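Local structure of protein STI-1 (Caenorhabditis elegans, 4GCN) at residues Lys56-Cys61 / Phe93-Asp98; Lys48-Phe53 / Met86-Asn91; Asn91-Gln94 / Ser100-Val103. The protein acts as a co-chaperone that joins Hsp70 and Hsp90 and inhibits the Hsp90 ATPase, and the chain described is its N-terminal tetratricopeptide-repeat (TPR) domain. All blocks are in the same frame, centred on the assembly; numbering follows the deposited sequence. Where two conformers were deposited one is given.

Contact 1: Lys56-Cys61 / Phe93-Asp98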
ATOM      1  N   LYS A  56      -2.153 -12.586  -4.607  1.00 27.13           N
ATOM      2  CA  LYS A  56      -3.195 -12.426  -5.618  1.00 28.82           C
ATOM      3  C   LYS A  56      -4.573 -12.113  -5.000  1.00 27.12           C
ATOM      4  O   LYS A  56      -5.611 -12.386  -5.603  1.00 26.49           O
ATOM      5  CB  LYS A  56      -3.258 -13.641  -6.544  1.00 32.31           C
ATOM      6  CG  LYS A  56      -1.996 -13.920  -7.321  1.00 35.98           C
ATOM      7  CD  LYS A  56      -2.249 -15.107  -8.226  1.00 39.60           C
ATOM      8  CE  LYS A  56      -1.261 -15.215  -9.360  1.00 45.25           C
ATOM      9  NZ  LYS A  56       0.091 -15.277  -8.781  1.00 43.03           N
ATOM     10  N   LYS A  57      -4.559 -11.563  -3.791  1.00 24.85           N
ATOM     11  CA  LYS A  57      -5.773 -11.040  -3.154  1.00 26.07           C
ATOM     12  C   LYS A  57      -5.882  -9.588  -3.577  1.00 23.62           C
ATOM     13  O   LYS A  57      -5.608  -8.692  -2.796  1.00 23.10           O
ATOM     14  CB  LYS A  57      -5.656 -11.201  -1.612  1.00 26.93           C
ATOM     15  CG  LYS A  57      -5.664 -12.679  -1.212  1.00 31.81           C
ATOM     16  CD  LYS A  57      -5.643 -12.937   0.278  1.00 32.97           C
ATOM     17  CE  LYS A  57      -5.469 -14.425   0.484  1.00 38.23           C
ATOM     18  NZ  LYS A  57      -5.602 -14.759   1.899  1.00 42.13           N
ATOM     19  N   PHE A  58      -6.271  -9.345  -4.822  1.00 23.99           N
ATOM     20  CA  PHE A  58      -6.143  -7.991  -5.347  1.00 22.85           C
ATOM     21  C   PHE A  58      -7.202  -7.040  -4.754  1.00 23.41           C
ATOM     22  O   PHE A  58      -6.932  -5.894  -4.487  1.00 22.12           O
ATOM     23  CB  PHE A  58      -6.165  -8.007  -6.853  1.00 22.26           C
ATOM     24  CG  PHE A  58      -5.039  -8.813  -7.452  1.00 23.62           C
ATOM     25  CD1 PHE A  58      -3.773  -8.356  -7.327  1.00 25.57           C
ATOM     26  CD2 PHE A  58      -5.274  -9.988  -8.122  1.00 25.37           C
ATOM     27  CE1 PHE A  58      -2.715  -9.067  -7.852  1.00 24.43           C
ATOM     28  CE2 PHE A  58      -4.208 -10.733  -8.649  1.00 26.06           C
ATOM     29  CZ  PHE A  58      -2.934 -10.246  -8.490  1.00 26.30           C
ATOM     30  N   ALA A  59      -8.364  -7.578  -4.440  1.00 24.35           N
ATOM     31  CA  ALA A  59      -9.431  -6.720  -3.830  1.00 25.63           C
ATOM     32  C   ALA A  59      -9.021  -6.300  -2.426  1.00 24.71           C
ATOM     33  O   ALA A  59      -9.080  -5.132  -2.074  1.00 21.75           O
ATOM     34  CB  ALA A  59     -10.766  -7.443  -3.784  1.00 24.68           C
ATOM     35  N   GLU A  60      -8.403  -7.232  -1.677  1.00 25.79           N
ATOM     36  CA  GLU A  60      -7.879  -6.865  -0.339  1.00 24.81           C
ATOM     37  C   GLU A  60      -6.708  -5.855  -0.416  1.00 24.79           C
ATOM     38  O   GLU A  60      -6.646  -4.941   0.377  1.00 22.67           O
ATOM     39  CB  GLU A  60      -7.495  -8.102   0.418  1.00 25.29           C
ATOM     40  CG  GLU A  60      -8.655  -9.038   0.678  1.00 31.44           C
ATOM     41  CD  GLU A  60      -8.900 -10.077  -0.418  1.00 37.41           C
ATOM     42  OE1 GLU A  60      -8.599  -9.926  -1.659  1.00 34.95           O
ATOM     43  OE2 GLU A  60      -9.433 -11.123  -0.006  1.00 48.00           O
ATOM     44  N   CYS A  61      -5.826  -6.019  -1.400  1.00 23.70           N
ATOM     45  CA  CYS A  61      -4.749  -5.067  -1.668  1.00 24.00           C
ATOM     46  C   CYS A  61      -5.320  -3.658  -1.829  1.00 26.00           C
ATOM     47  O   CYS A  61      -4.883  -2.730  -1.154  1.00 22.86           O
ATOM     48  CB  CYS A  61      -3.984  -5.478  -2.878  1.00 24.38           C
ATOM     49  SG  CYS A  61      -2.703  -4.350  -3.393  1.00 25.78           S
ATOM     50  N   PHE A  93      -6.013  -3.226  -9.550  1.00 23.79           N
ATOM     51  CA  PHE A  93      -7.122  -3.123 -10.469  1.00 23.97           C
ATOM     52  C   PHE A  93      -6.833  -3.644 -11.864  1.00 23.64           C
ATOM     53  O   PHE A  93      -7.623  -4.419 -12.419  1.00 23.86           O
ATOM     54  CB  PHE A  93      -7.717  -1.752 -10.505  1.00 21.70           C
ATOM     55  CG  PHE A  93      -8.795  -1.531  -9.481  1.00 22.45           C
ATOM     56  CD1 PHE A  93      -9.967  -2.316  -9.492  1.00 23.25           C
ATOM     57  CD2 PHE A  93      -8.657  -0.562  -8.520  1.00 22.68           C
ATOM     58  CE1 PHE A  93     -10.997  -2.050  -8.632  1.00 22.87           C
ATOM     59  CE2 PHE A  93      -9.693  -0.323  -7.586  1.00 22.41           C
ATOM     60  CZ  PHE A  93     -10.838  -1.071  -7.644  1.00 22.86           C
ATOM     61  N   GLN A  94      -5.669  -3.369 -12.388  1.00 23.38           N
ATOM     62  CA  GLN A  94      -5.276  -4.028 -13.629  1.00 25.63           C
ATOM     63  C   GLN A  94      -5.308  -5.557 -13.540  1.00 25.67           C
ATOM     64  O   GLN A  94      -5.701  -6.246 -14.484  1.00 23.95           O
ATOM     65  CB  GLN A  94      -3.870  -3.663 -14.073  1.00 26.68           C
ATOM     66  CG  GLN A  94      -3.671  -2.315 -14.664  1.00 27.58           C
ATOM     67  CD  GLN A  94      -2.245  -2.149 -15.124  1.00 28.25           C
ATOM     68  OE1 GLN A  94      -1.406  -1.894 -14.294  1.00 28.18           O
ATOM     69  NE2 GLN A  94      -1.979  -2.311 -16.456  1.00 29.42           N
ATOM     70  N   LYS A  95      -4.861  -6.080 -12.426  1.00 24.12           N
ATOM     71  CA  LYS A  95      -4.831  -7.507 -12.250  1.00 27.17           C
ATOM     72  C   LYS A  95      -6.236  -8.118 -12.125  1.00 26.80           C
ATOM     73  O   LYS A  95      -6.398  -9.297 -12.283  1.00 28.66           O
ATOM     74  CB  LYS A  95      -4.024  -7.864 -11.037  1.00 27.25           C
ATOM     75  CG  LYS A  95      -2.575  -7.484 -11.110  1.00 27.68           C
ATOM     76  CD  LYS A  95      -1.835  -8.516 -11.948  1.00 32.16           C
ATOM     77  CE  LYS A  95      -0.363  -8.182 -12.031  1.00 38.06           C
ATOM     78  NZ  LYS A  95       0.413  -9.410 -12.436  1.00 40.79           N
ATOM     79  N   GLN A  96      -7.217  -7.295 -11.797  1.00 24.45           N
ATOM     80  CA  GLN A  96      -8.616  -7.652 -11.803  1.00 26.54           C
ATOM     81  C   GLN A  96      -9.290  -7.380 -13.146  1.00 27.15           C
ATOM     82  O   GLN A  96     -10.515  -7.450 -13.216  1.00 28.03           O
ATOM     83  CB  GLN A  96      -9.339  -6.855 -10.684  1.00 24.95           C
ATOM     84  CG  GLN A  96      -8.873  -7.253  -9.303  1.00 27.64           C
ATOM     85  CD  GLN A  96      -9.626  -6.577  -8.170  1.00 27.78           C
ATOM     86  OE1 GLN A  96     -10.727  -7.023  -7.770  1.00 26.75           O
ATOM     87  NE2 GLN A  96      -9.026  -5.505  -7.630  1.00 24.98           N
ATOM     88  N   ASN A  97      -8.518  -7.066 -14.199  1.00 27.52           N
ATOM     89  CA  ASN A  97      -9.053  -6.716 -15.521  1.00 27.05           C
ATOM     90  C   ASN A  97     -10.001  -5.505 -15.480  1.00 26.88           C
ATOM     91  O   ASN A  97     -10.912  -5.414 -16.300  1.00 27.97           O
ATOM     92  CB  ASN A  97      -9.792  -7.909 -16.141  1.00 31.46           C
ATOM     93  CG  ASN A  97      -9.991  -7.791 -17.665  1.00 36.06           C
ATOM     94  OD1 ASN A  97     -11.026  -8.268 -18.242  1.00 39.84           O
ATOM     95  ND2 ASN A  97      -9.022  -7.145 -18.335  1.00 35.06           N
ATOM     96  N   ASP A  98      -9.725  -4.563 -14.589  1.00 25.14           N
ATOM     97  CA  ASP A  98     -10.621  -3.388 -14.396  1.00 26.08           C
ATOM     98  C   ASP A  98      -9.830  -2.151 -14.770  1.00 27.07           C
ATOM     99  O   ASP A  98      -9.291  -1.453 -13.908  1.00 26.19           O
ATOM    100  CB  ASP A  98     -11.159  -3.317 -12.963  1.00 25.67           C
ATOM    101  CG  ASP A  98     -12.366  -2.397 -12.821  1.00 28.63           C
ATOM    102  OD1 ASP A  98     -12.356  -1.400 -13.565  1.00 25.32           O
ATOM    103  OD2 ASP A  98     -13.353  -2.686 -12.038  1.00 29.64           O
TER
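The F58 ring lies between the CB of one lysine and the backbone CA of another. CB of K95 stands above the centre of one face in a CH-pi contact, 3.5 Å from the ring centroid and 5° off the normal. On the opposite face lies CA of K56, nearer the rim, from the same turn that carries F58. The ring reaches this slot because its CG lies beside the backbone N (chi1 -61°), folded back over the turn. CG of K95 meets CE1 of F58 at 3.6 Å, and beyond it the chain bends at chi2 and leads off; a long aliphatic stem with a soluble end suits this exposed surface. The amines NZ of K56 and NZ of K95 stay 6.9 Å apart, so any repulsion is probably modest. On the backbone side of the ring, Q96 extends beyond its CG, which meets CB of F58 at 3.7 Å. Its amide flanks the first helical turn, with OE1 4.0 Å from CB of A59, while NE2 makes a weak hydrogen bond back to A92 O. The small A59 lets that amide come alongside. F58 also meets F53 edge-to-face. Both backbones change course here: K56, at positive phi, ends helix 42-54 in a Schellman motif, and N97 closes another after helix 79-95, with D98 N bonded to F93 O and N97 N to Q94 O. A helix start in one predicted repeat packed on a helix end in the next is in keeping with the stacked helical hairpins of a TPR domain.

Contact 2: Lys48-Phe53 / Met86-Asn91; sequences KAAVYF and MSRAGN
A49 and R88 are the nearest CA pair of two nearly parallel helix segments, 7.9 Å apart. The axes of 48-53 and 86-91 run in the same direction at 16° and come no nearer than 11.0 Å, a wide spacing for helices, so long side chains must bridge it. R88 does so from one side. Its CG is anti to the backbone N (chi1 180°), which sends the chain across the gap, and a bend at chi3 then turns the head over the neighbouring helix. CD of R88 rests 3.8 Å from CB of A49, and the guanidinium lies with one face on A50, whose CB is 3.9 Å above the plane and over its centre. Two alanines suit this place, since their short methyls give the arginine a smooth apolar bed for its stem and the flat face of its head. From the other helix F53 reaches back, its CG likewise anti to N (chi1 -172°). The ring comes edge-on: CE1 points at the backbone C of N91 at 3.9 Å, in the ring plane, and CB of N91 lies at 4.1 Å. No hydrogen bond joins the two segments, and what crosses is van der Waals contact. R88 also touches C61, and F53 meets F58, so helix 58-74 packs against both bridging residues. Near-parallel helices of successive predicted repeats are characteristic of the TPR superhelix, in which the first helices of the repeats line a concave groove; the position of R88 is consistent with its lining that groove.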
ATOM      1  N   LYS A  48       0.963  -4.306   4.218  1.00 21.90           N
ATOM      2  CA  LYS A  48      -0.086  -5.301   4.115  1.00 24.13           C
ATOM      3  C   LYS A  48      -0.649  -5.421   2.680  1.00 25.24           C
ATOM      4  O   LYS A  48      -0.878  -6.520   2.199  1.00 26.35           O
ATOM      5  CB  LYS A  48      -1.259  -4.972   5.001  1.00 28.80           C
ATOM      6  CG  LYS A  48      -1.086  -5.500   6.398  1.00 31.45           C
ATOM      7  CD  LYS A  48      -2.379  -5.618   7.133  1.00 31.42           C
ATOM      8  CE  LYS A  48      -3.380  -6.643   6.633  1.00 31.30           C
ATOM      9  NZ  LYS A  48      -3.420  -7.996   7.270  1.00 29.16           N
ATOM     10  N   ALA A  49      -0.780  -4.290   2.004  1.00 22.31           N
ATOM     11  CA  ALA A  49      -1.183  -4.244   0.589  1.00 21.74           C
ATOM     12  C   ALA A  49      -0.245  -5.016  -0.306  1.00 25.21           C
ATOM     13  O   ALA A  49      -0.672  -5.755  -1.175  1.00 24.25           O
ATOM     14  CB  ALA A  49      -1.374  -2.776   0.137  1.00 21.46           C
ATOM     15  N   ALA A  50       1.050  -4.855  -0.068  1.00 24.71           N
ATOM     16  CA  ALA A  50       2.065  -5.543  -0.809  1.00 24.96           C
ATOM     17  C   ALA A  50       1.971  -7.052  -0.621  1.00 24.70           C
ATOM     18  O   ALA A  50       2.118  -7.819  -1.579  1.00 26.81           O
ATOM     19  CB  ALA A  50       3.420  -5.039  -0.391  1.00 28.46           C
ATOM     20  N   VAL A  51       1.729  -7.501   0.594  1.00 24.29           N
ATOM     21  CA  VAL A  51       1.520  -8.924   0.842  1.00 26.95           C
ATOM     22  C   VAL A  51       0.302  -9.415   0.073  1.00 25.96           C
ATOM     23  O   VAL A  51       0.390 -10.427  -0.618  1.00 23.58           O
ATOM     24  CB  VAL A  51       1.352  -9.254   2.325  1.00 26.36           C
ATOM     25  CG1 VAL A  51       1.179 -10.762   2.498  1.00 28.18           C
ATOM     26  CG2 VAL A  51       2.558  -8.737   3.104  1.00 26.80           C
ATOM     27  N   TYR A  52      -0.833  -8.711   0.199  1.00 25.12           N
ATOM     28  CA  TYR A  52      -2.042  -9.121  -0.502  1.00 25.35           C
ATOM     29  C   TYR A  52      -1.841  -9.220  -2.005  1.00 25.48           C
ATOM     30  O   TYR A  52      -2.315 -10.139  -2.606  1.00 25.50           O
ATOM     31  CB  TYR A  52      -3.241  -8.215  -0.214  1.00 23.27           C
ATOM     32  CG  TYR A  52      -3.879  -8.382   1.149  1.00 27.25           C
ATOM     33  CD1 TYR A  52      -4.244  -9.657   1.632  1.00 27.63           C
ATOM     34  CD2 TYR A  52      -4.119  -7.281   1.965  1.00 25.71           C
ATOM     35  CE1 TYR A  52      -4.899  -9.805   2.846  1.00 29.44           C
ATOM     36  CE2 TYR A  52      -4.720  -7.420   3.185  1.00 26.57           C
ATOM     37  CZ  TYR A  52      -5.076  -8.671   3.632  1.00 29.99           C
ATOM     38  OH  TYR A  52      -5.623  -8.773   4.863  1.00 29.10           O
ATOM     39  N   PHE A  53      -1.091  -8.303  -2.578  1.00 23.79           N
ATOM     40  CA  PHE A  53      -0.841  -8.299  -3.992  1.00 25.80           C
ATOM     41  C   PHE A  53      -0.067  -9.558  -4.401  1.00 25.09           C
ATOM     42  O   PHE A  53      -0.445 -10.196  -5.385  1.00 26.70           O
ATOM     43  CB  PHE A  53      -0.029  -7.037  -4.373  1.00 27.63           C
ATOM     44  CG  PHE A  53       0.122  -6.831  -5.840  1.00 25.50           C
ATOM     45  CD1 PHE A  53      -0.757  -6.022  -6.509  1.00 25.07           C
ATOM     46  CD2 PHE A  53       1.150  -7.440  -6.531  1.00 27.93           C
ATOM     47  CE1 PHE A  53      -0.626  -5.826  -7.861  1.00 28.00           C
ATOM     48  CE2 PHE A  53       1.299  -7.262  -7.878  1.00 30.90           C
ATOM     49  CZ  PHE A  53       0.400  -6.453  -8.545  1.00 29.42           C
ATOM     50  N   MET A  86      -1.519   4.675  -4.085  1.00 22.59           N
ATOM     51  CA  MET A  86      -2.389   4.909  -5.237  1.00 22.89           C
ATOM     52  C   MET A  86      -1.974   4.091  -6.472  1.00 23.29           C
ATOM     53  O   MET A  86      -2.807   3.431  -7.087  1.00 22.34           O
ATOM     54  CB  MET A  86      -2.463   6.404  -5.540  1.00 20.99           C
ATOM     55  CG  MET A  86      -3.261   7.146  -4.480  1.00 21.85           C
ATOM     56  SD  MET A  86      -3.022   8.906  -4.749  1.00 21.54           S
ATOM     57  CE  MET A  86      -4.209   9.582  -3.543  1.00 20.60           C
ATOM     58  N   SER A  87      -0.689   4.043  -6.804  1.00 23.72           N
ATOM     59  CA  SER A  87      -0.227   3.267  -7.928  0.50 24.38           C
ATOM     60  C   SER A  87      -0.399   1.779  -7.666  1.00 24.80           C
ATOM     61  O   SER A  87      -0.685   1.012  -8.591  1.00 23.65           O
ATOM     62  CB  SER A  87       1.250   3.540  -8.210  0.50 24.32           C
ATOM     63  OG  SER A  87       1.559   4.892  -7.933  0.50 28.20           O
ATOM     64  N   ARG A  88      -0.175   1.377  -6.406  1.00 22.79           N
ATOM     65  CA  ARG A  88      -0.341  -0.046  -6.057  1.00 26.13           C
ATOM     66  C   ARG A  88      -1.779  -0.460  -6.285  1.00 23.82           C
ATOM     67  O   ARG A  88      -2.066  -1.532  -6.846  1.00 20.92           O
ATOM     68  CB  ARG A  88       0.083  -0.358  -4.610  1.00 25.92           C
ATOM     69  CG  ARG A  88      -0.121  -1.859  -4.298  1.00 30.32           C
ATOM     70  CD  ARG A  88       0.606  -2.413  -3.086  1.00 29.98           C
ATOM     71  NE  ARG A  88       2.065  -2.414  -3.262  1.00 32.28           N
ATOM     72  CZ  ARG A  88       2.894  -1.755  -2.460  1.00 37.56           C
ATOM     73  NH1 ARG A  88       2.423  -0.983  -1.467  1.00 36.29           N
ATOM     74  NH2 ARG A  88       4.203  -1.853  -2.668  1.00 37.57           N
ATOM     75  N   ALA A  89      -2.717   0.372  -5.822  1.00 22.73           N
ATOM     76  CA  ALA A  89      -4.093   0.154  -6.102  1.00 21.59           C
ATOM     77  C   ALA A  89      -4.401   0.053  -7.602  1.00 21.39           C
ATOM     78  O   ALA A  89      -5.245  -0.773  -7.975  1.00 23.27           O
ATOM     79  CB  ALA A  89      -4.978   1.285  -5.496  1.00 21.08           C
ATOM     80  N   GLY A  90      -3.784   0.906  -8.424  1.00 21.05           N
ATOM     81  CA  GLY A  90      -3.990   0.864  -9.832  1.00 22.08           C
ATOM     82  C   GLY A  90      -3.556  -0.458 -10.435  1.00 24.50           C
ATOM     83  O   GLY A  90      -4.259  -1.068 -11.233  1.00 22.69           O
ATOM     84  N   ASN A  91      -2.361  -0.900 -10.040  1.00 24.48           N
ATOM     85  CA  ASN A  91      -1.900  -2.189 -10.432  1.00 24.56           C
ATOM     86  C   ASN A  91      -2.797  -3.386 -10.015  1.00 24.38           C
ATOM     87  O   ASN A  91      -3.022  -4.324 -10.801  1.00 24.79           O
ATOM     88  CB  ASN A  91      -0.475  -2.348  -9.933  1.00 25.80           C
ATOM     89  CG  ASN A  91       0.512  -1.566 -10.775  1.00 31.24           C
ATOM     90  OD1 ASN A  91       1.063  -0.571 -10.315  1.00 38.82           O
ATOM     91  ND2 ASN A  91       0.780  -2.030 -11.966  1.00 33.11           N
TER

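Contact 3: Asn91-Gln94 / Ser100-Val103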
ATOM      1  N   ASN A  91      -2.361  -0.900 -10.040  1.00 24.48           N
ATOM      2  CA  ASN A  91      -1.900  -2.189 -10.432  1.00 24.56           C
ATOM      3  C   ASN A  91      -2.797  -3.386 -10.015  1.00 24.38           C
ATOM      4  O   ASN A  91      -3.022  -4.324 -10.801  1.00 24.79           O
ATOM      5  CB  ASN A  91      -0.475  -2.348  -9.933  1.00 25.80           C
ATOM      6  CG  ASN A  91       0.512  -1.566 -10.775  1.00 31.24           C
ATOM      7  OD1 ASN A  91       1.063  -0.571 -10.315  1.00 38.82           O
ATOM      8  ND2 ASN A  91       0.780  -2.030 -11.966  1.00 33.11           N
ATOM      9  N   ALA A  92      -3.301  -3.355  -8.783  1.00 22.35           N
ATOM     10  CA  ALA A  92      -4.229  -4.359  -8.298  1.00 20.56           C
ATOM     11  C   ALA A  92      -5.517  -4.393  -9.128  1.00 23.42           C
ATOM     12  O   ALA A  92      -6.051  -5.460  -9.358  1.00 24.63           O
ATOM     13  CB  ALA A  92      -4.551  -4.199  -6.785  1.00 19.54           C
ATOM     14  N   PHE A  93      -6.013  -3.226  -9.550  1.00 23.79           N
ATOM     15  CA  PHE A  93      -7.122  -3.123 -10.469  1.00 23.97           C
ATOM     16  C   PHE A  93      -6.833  -3.644 -11.864  1.00 23.64           C
ATOM     17  O   PHE A  93      -7.623  -4.419 -12.419  1.00 23.86           O
ATOM     18  CB  PHE A  93      -7.717  -1.752 -10.505  1.00 21.70           C
ATOM     19  CG  PHE A  93      -8.795  -1.531  -9.481  1.00 22.45           C
ATOM     20  CD1 PHE A  93      -9.967  -2.316  -9.492  1.00 23.25           C
ATOM     21  CD2 PHE A  93      -8.657  -0.562  -8.520  1.00 22.68           C
ATOM     22  CE1 PHE A  93     -10.997  -2.050  -8.632  1.00 22.87           C
ATOM     23  CE2 PHE A  93      -9.693  -0.323  -7.586  1.00 22.41           C
ATOM     24  CZ  PHE A  93     -10.838  -1.071  -7.644  1.00 22.86           C
ATOM     25  N   GLN A  94      -5.669  -3.369 -12.388  1.00 23.38           N
ATOM     26  CA  GLN A  94      -5.276  -4.028 -13.629  1.00 25.63           C
ATOM     27  C   GLN A  94      -5.308  -5.557 -13.540  1.00 25.67           C
ATOM     28  O   GLN A  94      -5.701  -6.246 -14.484  1.00 23.95           O
ATOM     29  CB  GLN A  94      -3.870  -3.663 -14.073  1.00 26.68           C
ATOM     30  CG  GLN A  94      -3.671  -2.315 -14.664  1.00 27.58           C
ATOM     31  CD  GLN A  94      -2.245  -2.149 -15.124  1.00 28.25           C
ATOM     32  OE1 GLN A  94      -1.406  -1.894 -14.294  1.00 28.18           O
ATOM     33  NE2 GLN A  94      -1.979  -2.311 -16.456  1.00 29.42           N
ATOM     34  N   SER A 100     -10.909   0.636 -16.033  1.00 26.08           N
ATOM     35  CA  SER A 100     -11.541   1.891 -15.664  1.00 28.51           C
ATOM     36  C   SER A 100     -11.022   2.383 -14.280  1.00 26.22           C
ATOM     37  O   SER A 100     -10.528   3.534 -14.128  1.00 25.24           O
ATOM     38  CB  SER A 100     -13.055   1.740 -15.706  1.00 31.14           C
ATOM     39  OG  SER A 100     -13.521   1.580 -17.035  1.00 40.05           O
ATOM     40  N   LEU A 101     -11.107   1.481 -13.323  1.00 25.09           N
ATOM     41  CA  LEU A 101     -10.664   1.735 -11.935  1.00 24.21           C
ATOM     42  C   LEU A 101      -9.141   1.876 -11.856  1.00 22.72           C
ATOM     43  O   LEU A 101      -8.676   2.780 -11.174  1.00 23.71           O
ATOM     44  CB  LEU A 101     -11.226   0.709 -10.924  1.00 24.17           C
ATOM     45  CG  LEU A 101     -12.467   1.162 -10.101  1.00 24.40           C
ATOM     46  CD1 LEU A 101     -12.055   2.235  -9.051  1.00 23.63           C
ATOM     47  CD2 LEU A 101     -13.597   1.682 -10.988  1.00 24.19           C
ATOM     48  N   ALA A 102      -8.398   1.061 -12.610  1.00 21.51           N
ATOM     49  CA  ALA A 102      -6.955   1.139 -12.650  1.00 22.77           C
ATOM     50  C   ALA A 102      -6.561   2.539 -13.041  1.00 21.74           C
ATOM     51  O   ALA A 102      -5.719   3.162 -12.379  1.00 23.05           O
ATOM     52  CB  ALA A 102      -6.336   0.123 -13.614  1.00 22.26           C
ATOM     53  N   VAL A 103      -7.082   3.027 -14.170  1.00 24.60           N
ATOM     54  CA  VAL A 103      -6.733   4.362 -14.666  1.00 24.36           C
ATOM     55  C   VAL A 103      -7.219   5.480 -13.689  1.00 23.86           C
ATOM     56  O   VAL A 103      -6.497   6.472 -13.474  1.00 24.05           O
ATOM     57  CB  VAL A 103      -7.309   4.516 -16.095  1.00 25.95           C
ATOM     58  CG1 VAL A 103      -7.324   5.947 -16.574  1.00 27.64           C
ATOM     59  CG2 VAL A 103      -6.491   3.590 -17.040  1.00 26.73           C
TER
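L101 is the first residue of 100-103 to meet the preceding helix, and it does so through its stem. Its CB hangs over the centre of the F93 ring in a CH-pi contact, 3.4 Å from the centroid and 6° off the normal. The rest of the side chain follows the same face outward, with CG 3.7 Å from CZ and CD1 3.8 Å from CE2 of F93. Its chi1 of -99° departs from a staggered value and accompanies this close fit on the ring. A branched aliphatic residue suits the spot, because its carbons can spread over a flat aromatic surface. The backbone N of L101 is meanwhile bonded to D98 OD1, the cap of helix 99-112. A102 follows, where the CA atoms of the two segments come nearest: its CA lies 4.8 Å from CA of F93. A small residue suits so close an approach. Its N sits 3.6 Å from CB of F93, and its methyl wedges between CB of F93, at 3.9 Å, and CG of Q94, at 3.8 Å. The side chain of Q94 meets A102 through CG; extended beyond CG, it carries OE1 away to a hydrogen bond with K121 NZ, which ties helix 79-95 to helix 116-126. F93 also meets the ring of W105 and touches V62. Since no hydrogen bond spans 91-94 and 100-103, the chemistry implies that dispersion and a close steric fit contribute here, while the amide of Q94 is bonded to K121.

From the N terminus, helix 42-54 supplies the first half of contact 2, and the turn into helix 58-74 supplies that of contact 1. The chain passes along helix 58-74 and returns along helix 79-95, where 86-91 closes contact 2 and 93-98 closes contact 1. These two long loops, with 32 and 31 residues between their segments, therefore cross rather than nest. Contact 3 closes a far shorter loop, the hairpin from helix 79-95 into helix 99-112; it starts at N91, where contact 2 ends, and shares F93 and Q94 with contact 1. Helix 79-95 takes part in all three: contacts 1 and 2 join the predicted second repeat to the third, and contact 3 lies within the third.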